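Local coordinates for uncharacterized protein (Thermoplasma acidophilum, PDB 3M4R) that is of unknown function but carries a zinc-binding class II aldolase/adducin-type domain, the N-terminal part of a longer protein that is probably an oxidoreductase, at residues S15-V20 with T45-H50; L137-T142 with D147-I152. All blocks are in the same frame, centred on the assembly; numbering follows the deposited sequence.

Contact 1: residues S15-V20 with T45-H50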
loop_
_atom_site.group_PDB
_atom_site.type_symbol
_atom_site.label_atom_id
_atom_site.label_comp_id
_atom_site.label_asym_id
_atom_site.label_seq_id
_atom_site.Cartn_x
_atom_site.Cartn_y
_atom_site.Cartn_z
ATOM N N SER A 15 13.457 -14.259 -1.421
ATOM C CA SER A 15 13.516 -13.196 -0.416
ATOM C C SER A 15 12.212 -12.406 -0.385
ATOM O O SER A 15 11.423 -12.438 -1.337
ATOM C CB SER A 15 14.678 -12.228 -0.684
ATOM O OG SER A 15 14.405 -11.328 -1.753
ATOM N N ASP A 16 12.004 -11.682 0.715
ATOM C CA ASP A 16 10.883 -10.789 0.842
ATOM C C ASP A 16 10.844 -9.750 -0.266
ATOM O O ASP A 16 9.783 -9.456 -0.778
ATOM C CB ASP A 16 10.916 -10.072 2.187
ATOM C CG ASP A 16 10.553 -11.007 3.338
ATOM O OD1 ASP A 16 9.986 -12.098 3.068
ATOM O OD2 ASP A 16 10.841 -10.660 4.500
ATOM N N ILE A 17 11.989 -9.185 -0.615
ATOM C CA ILE A 17 12.001 -8.198 -1.695
ATOM C C ILE A 17 11.587 -8.822 -3.052
ATOM O O ILE A 17 10.833 -8.220 -3.821
ATOM C CB ILE A 17 13.344 -7.431 -1.737
ATOM C CG1 ILE A 17 13.398 -6.423 -0.552
ATOM C CG2 ILE A 17 13.494 -6.673 -3.065
ATOM C CD1 ILE A 17 14.839 -5.847 -0.210
ATOM N N ASP A 18 12.078 -10.010 -3.357
ATOM C CA ASP A 18 11.646 -10.695 -4.587
ATOM C C ASP A 18 10.130 -10.860 -4.609
ATOM O O ASP A 18 9.496 -10.675 -5.651
ATOM C CB ASP A 18 12.312 -12.072 -4.781
ATOM C CG ASP A 18 13.827 -11.993 -4.962
ATOM O OD1 ASP A 18 14.323 -10.971 -5.446
ATOM O OD2 ASP A 18 14.532 -12.972 -4.624
ATOM N N GLU A 19 9.547 -11.207 -3.467
ATOM C CA GLU A 19 8.084 -11.378 -3.389
ATOM C C GLU A 19 7.307 -10.072 -3.641
ATOM O O GLU A 19 6.379 -10.059 -4.420
ATOM C CB GLU A 19 7.676 -11.971 -2.033
ATOM C CG GLU A 19 6.159 -12.241 -1.912
ATOM C CD GLU A 19 5.840 -13.195 -0.759
ATOM O OE1 GLU A 19 6.778 -13.666 -0.126
ATOM O OE2 GLU A 19 4.671 -13.445 -0.450
ATOM N N VAL A 20 7.694 -8.988 -2.987
ATOM C CA VAL A 20 7.041 -7.687 -3.180
ATOM C C VAL A 20 7.236 -7.170 -4.601
ATOM O O VAL A 20 6.317 -6.547 -5.130
ATOM C CB VAL A 20 7.495 -6.590 -2.134
ATOM C CG1 VAL A 20 8.861 -5.940 -2.474
ATOM C CG2 VAL A 20 6.374 -5.513 -1.991
ATOM N N THR A 45 10.199 -6.340 6.725
ATOM C CA THR A 45 11.236 -7.335 6.601
ATOM C C THR A 45 12.282 -7.162 7.671
ATOM O O THR A 45 12.322 -6.137 8.333
ATOM C CB THR A 45 11.822 -7.253 5.177
ATOM O OG1 THR A 45 12.553 -8.455 4.896
ATOM C CG2 THR A 45 12.684 -6.018 4.987
ATOM N N THR A 46 13.127 -8.175 7.857
ATOM C CA THR A 46 14.245 -8.103 8.827
ATOM C C THR A 46 15.544 -7.941 8.111
ATOM O O THR A 46 15.846 -8.711 7.197
ATOM C CB THR A 46 14.269 -9.394 9.635
ATOM O OG1 THR A 46 12.974 -9.566 10.181
ATOM C CG2 THR A 46 15.282 -9.389 10.781
ATOM N N GLU A 47 16.326 -6.933 8.532
ATOM C CA GLU A 47 17.590 -6.630 7.935
ATOM C C GLU A 47 18.597 -6.245 9.031
ATOM O O GLU A 47 18.213 -5.953 10.166
ATOM C CB GLU A 47 17.451 -5.438 6.990
ATOM C CG GLU A 47 16.359 -5.588 6.011
ATOM C CD GLU A 47 16.348 -4.503 4.944
ATOM O OE1 GLU A 47 17.130 -3.514 5.039
ATOM O OE2 GLU A 47 15.525 -4.639 4.011
ATOM N N ARG A 48 19.877 -6.300 8.684
ATOM C CA ARG A 48 20.945 -5.785 9.542
ATOM C C ARG A 48 21.223 -4.382 9.112
ATOM O O ARG A 48 21.327 -4.122 7.928
ATOM C CB ARG A 48 22.237 -6.623 9.393
ATOM N N ASP A 49 21.358 -3.451 10.051
ATOM C CA ASP A 49 21.683 -2.085 9.642
ATOM C C ASP A 49 23.171 -1.913 9.638
ATOM O O ASP A 49 23.918 -2.851 9.960
ATOM C CB ASP A 49 20.915 -1.018 10.448
ATOM C CG ASP A 49 21.446 -0.797 11.838
ATOM O OD1 ASP A 49 22.461 -1.399 12.230
ATOM O OD2 ASP A 49 20.797 0.002 12.542
ATOM N N HIS A 50 23.631 -0.728 9.246
ATOM C CA HIS A 50 25.072 -0.477 9.137
ATOM C C HIS A 50 25.807 -0.768 10.435
ATOM O O HIS A 50 26.972 -1.169 10.424
ATOM C CB HIS A 50 25.370 0.955 8.640
ATOM C CG HIS A 50 24.924 2.044 9.561
ATOM N ND1 HIS A 50 23.590 2.328 9.808
ATOM C CD2 HIS A 50 25.639 2.964 10.253
ATOM C CE1 HIS A 50 23.517 3.380 10.613
ATOM N NE2 HIS A 50 24.745 3.776 10.900
#
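The hydroxyl of Thr45 donates to the carboxylate of Asp16, with OG1 2.8 Å from OD2, and this is the one hydrogen bond between 15-20 and 45-50. It arrives on the anti lone pair of OD2, the side turned away from OD1. The two side chains run past each other in opposite directions, and Asp16 CB is 3.6 Å from Thr45 OG1. On the threonine, OG1 stands opposite the backbone N (chi1 -163°) and is thereby swung out to the helix. The same OD2 is in a salt bridge with Lys126, so one oxygen serves a hydroxyl and an ammonium group. With an alanine here in place of Asp16, the Thr45 hydroxyl would probably lose its acceptor and the charge of Lys126 this carboxylate. Beside the bond the contact is loose: Ile17 CD1 comes within 4.4 Å of Glu47 OE2, an oxygen engaged in a salt bridge with Arg59. Ser15 is the N-cap of the helix, its OG accepting from Asp18 N at 3.1 Å along a nearly straight bond (170°). The contact thus ties the first turn of helix 16-28 to the late part of strand 40-48, at the surface. Strand 54-61 pairs antiparallel with that strand through Val57 and Ile55, and its Arg59 also touches Ile17, while Val20 in the next turn packs on Thr41, Val43 and Phe75 of the sheet.

Contact 2: residues L137-T142 with D147-I152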
loop_
_atom_site.group_PDB
_atom_site.type_symbol
_atom_site.label_atom_id
_atom_site.label_comp_id
_atom_site.label_asym_id
_atom_site.label_seq_id
_atom_site.Cartn_x
_atom_site.Cartn_y
_atom_site.Cartn_z
ATOM N N LEU A 137 -12.339 4.277 -8.069
ATOM C CA LEU A 137 -12.594 5.698 -8.167
ATOM C C LEU A 137 -14.020 5.939 -8.653
ATOM O O LEU A 137 -14.704 6.786 -8.100
ATOM C CB LEU A 137 -11.585 6.380 -9.105
ATOM C CG LEU A 137 -10.135 6.648 -8.633
ATOM C CD1 LEU A 137 -9.333 7.358 -9.761
ATOM C CD2 LEU A 137 -10.094 7.498 -7.359
ATOM N N SER A 138 -14.468 5.167 -9.652
ATOM C CA SER A 138 -15.826 5.282 -10.177
ATOM C C SER A 138 -16.895 4.979 -9.147
ATOM O O SER A 138 -17.821 5.755 -8.984
ATOM C CB SER A 138 -16.072 4.318 -11.335
ATOM O OG SER A 138 -15.275 4.633 -12.455
ATOM N N ILE A 139 -16.776 3.839 -8.466
ATOM C CA ILE A 139 -17.798 3.446 -7.508
ATOM C C ILE A 139 -17.847 4.402 -6.332
ATOM O O ILE A 139 -18.924 4.704 -5.827
ATOM C CB ILE A 139 -17.671 1.967 -7.025
ATOM C CG1 ILE A 139 -19.065 1.457 -6.625
ATOM C CG2 ILE A 139 -16.694 1.844 -5.867
ATOM C CD1 ILE A 139 -19.142 -0.012 -6.314
ATOM N N THR A 140 -16.696 4.905 -5.913
ATOM C CA THR A 140 -16.648 5.804 -4.770
ATOM C C THR A 140 -17.026 7.231 -5.160
ATOM O O THR A 140 -17.316 8.039 -4.292
ATOM C CB THR A 140 -15.313 5.737 -4.053
ATOM O OG1 THR A 140 -14.246 6.127 -4.929
ATOM C CG2 THR A 140 -15.074 4.310 -3.537
ATOM N N ASN A 141 -17.042 7.525 -6.458
ATOM C CA ASN A 141 -17.471 8.835 -6.949
ATOM C C ASN A 141 -18.973 8.921 -7.252
ATOM O O ASN A 141 -19.422 9.959 -7.669
ATOM C CB ASN A 141 -16.669 9.263 -8.193
ATOM C CG ASN A 141 -15.451 10.050 -7.834
ATOM O OD1 ASN A 141 -15.555 11.140 -7.280
ATOM N ND2 ASN A 141 -14.279 9.495 -8.107
ATOM N N THR A 142 -19.720 7.831 -7.049
ATOM C CA THR A 142 -21.184 7.826 -7.110
ATOM C C THR A 142 -21.735 8.297 -5.768
ATOM O O THR A 142 -20.993 8.441 -4.806
ATOM C CB THR A 142 -21.779 6.405 -7.336
ATOM O OG1 THR A 142 -21.605 5.612 -6.152
ATOM C CG2 THR A 142 -21.159 5.687 -8.539
ATOM N N ASP A 147 -21.803 2.323 3.290
ATOM C CA ASP A 147 -22.208 1.015 3.752
ATOM C C ASP A 147 -22.708 0.147 2.612
ATOM O O ASP A 147 -22.510 -1.066 2.631
ATOM C CB ASP A 147 -23.282 1.102 4.850
ATOM C CG ASP A 147 -22.721 1.561 6.203
ATOM O OD1 ASP A 147 -21.518 1.869 6.309
ATOM O OD2 ASP A 147 -23.495 1.616 7.189
ATOM N N GLN A 148 -23.368 0.727 1.621
ATOM C CA GLN A 148 -23.764 -0.090 0.489
ATOM C C GLN A 148 -22.533 -0.388 -0.395
ATOM O O GLN A 148 -22.398 -1.474 -0.959
ATOM C CB GLN A 148 -24.912 0.553 -0.286
ATOM C CG GLN A 148 -26.210 0.672 0.505
ATOM C CD GLN A 148 -27.286 1.294 -0.322
ATOM O OE1 GLN A 148 -27.017 1.874 -1.365
ATOM N NE2 GLN A 148 -28.519 1.161 0.117
ATOM N N ILE A 149 -21.621 0.551 -0.495
ATOM C CA ILE A 149 -20.336 0.239 -1.141
ATOM C C ILE A 149 -19.614 -0.976 -0.501
ATOM O O ILE A 149 -19.155 -1.876 -1.214
ATOM C CB ILE A 149 -19.422 1.457 -1.228
ATOM C CG1 ILE A 149 -20.057 2.529 -2.151
ATOM C CG2 ILE A 149 -18.073 1.043 -1.814
ATOM C CD1 ILE A 149 -19.252 3.825 -2.237
ATOM N N ALA A 150 -19.569 -1.020 0.829
ATOM C CA ALA A 150 -18.986 -2.148 1.563
ATOM C C ALA A 150 -19.731 -3.467 1.274
ATOM O O ALA A 150 -19.092 -4.513 1.077
ATOM C CB ALA A 150 -18.976 -1.853 3.065
ATOM N N LYS A 151 -21.064 -3.432 1.185
ATOM C CA LYS A 151 -21.805 -4.660 0.912
ATOM C C LYS A 151 -21.481 -5.153 -0.514
ATOM O O LYS A 151 -21.483 -6.358 -0.762
ATOM C CB LYS A 151 -23.336 -4.523 1.153
ATOM C CG LYS A 151 -23.729 -4.020 2.580
ATOM C CD LYS A 151 -25.160 -4.411 3.144
ATOM C CE LYS A 151 -26.110 -4.957 2.160
ATOM N NZ LYS A 151 -27.589 -5.216 2.622
ATOM N N ILE A 152 -21.169 -4.234 -1.427
ATOM C CA ILE A 152 -20.864 -4.593 -2.812
ATOM C C ILE A 152 -19.481 -5.239 -2.880
ATOM O O ILE A 152 -19.288 -6.267 -3.522
ATOM C CB ILE A 152 -20.881 -3.344 -3.746
ATOM C CG1 ILE A 152 -22.312 -2.788 -3.880
ATOM C CG2 ILE A 152 -20.368 -3.691 -5.136
ATOM C CD1 ILE A 152 -22.399 -1.348 -4.382
#
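The carbonyl oxygen of Ile139 accepts the hydroxyl of Thr142, OG1 to O 2.8 Å, with the donor tilted 23° from the carbonyl plane, and a weak bond from Thr142 N adds to it. The delta methyl of Ile149 rests 3.7 Å (CD1) from the same O of Ile139 and 4.1 Å from Thr140 CA, against the backbone of the last turn of helix 134-140. Ile149 CG1 lies anti to the carbonyl carbon (chi1 -65°) and the chain is extended beyond it, which carries CD1 across to the other backbone. Ile139 and Ile152 meet tip to tip, CD1 to CD1 4.0 Å, and the CG2 methyls of Ile139 and Ile149 follow at 4.4 Å. No hydrogen bond links 137-142 to 147-152; the join is apolar, and Phe214 of helix 197-215 touches both Ile139 and Ile152. Thr140 OG1 is bonded to Ile136 O and Lys187 N, linking the helix end to the loop that carries the zinc ligand His188, whose side chain is about 7 Å from that of Thr140. Two short helices, consecutive in the chain, thus pack through isoleucines near, but not in, the zinc site of this class II aldolase-like domain: the Thr140 side chain is about 12 Å from the zinc ion.

Contact 1 closes before contact 2 opens along the chain, and the two lie on opposite sides of its centre, 36 Å apart between centres and about 21 Å between nearest atoms. Both belong to the same class II aldolase/adducin domain, but they share no helix or strand. Residues 15-20 and 45-50 join the first helix to strand 40-48, whereas 137-142 and 147-152 join two short helices that follow strand 127-131. In the mixed sheet these two strands are adjacent and antiparallel, so contact 1 lies on a strand next to the one that leads into the helices of contact 2. Contact 2 comes within about 12 Å of the zinc ion at the Thr140 side chain, while contact 1 is remote from the metal site.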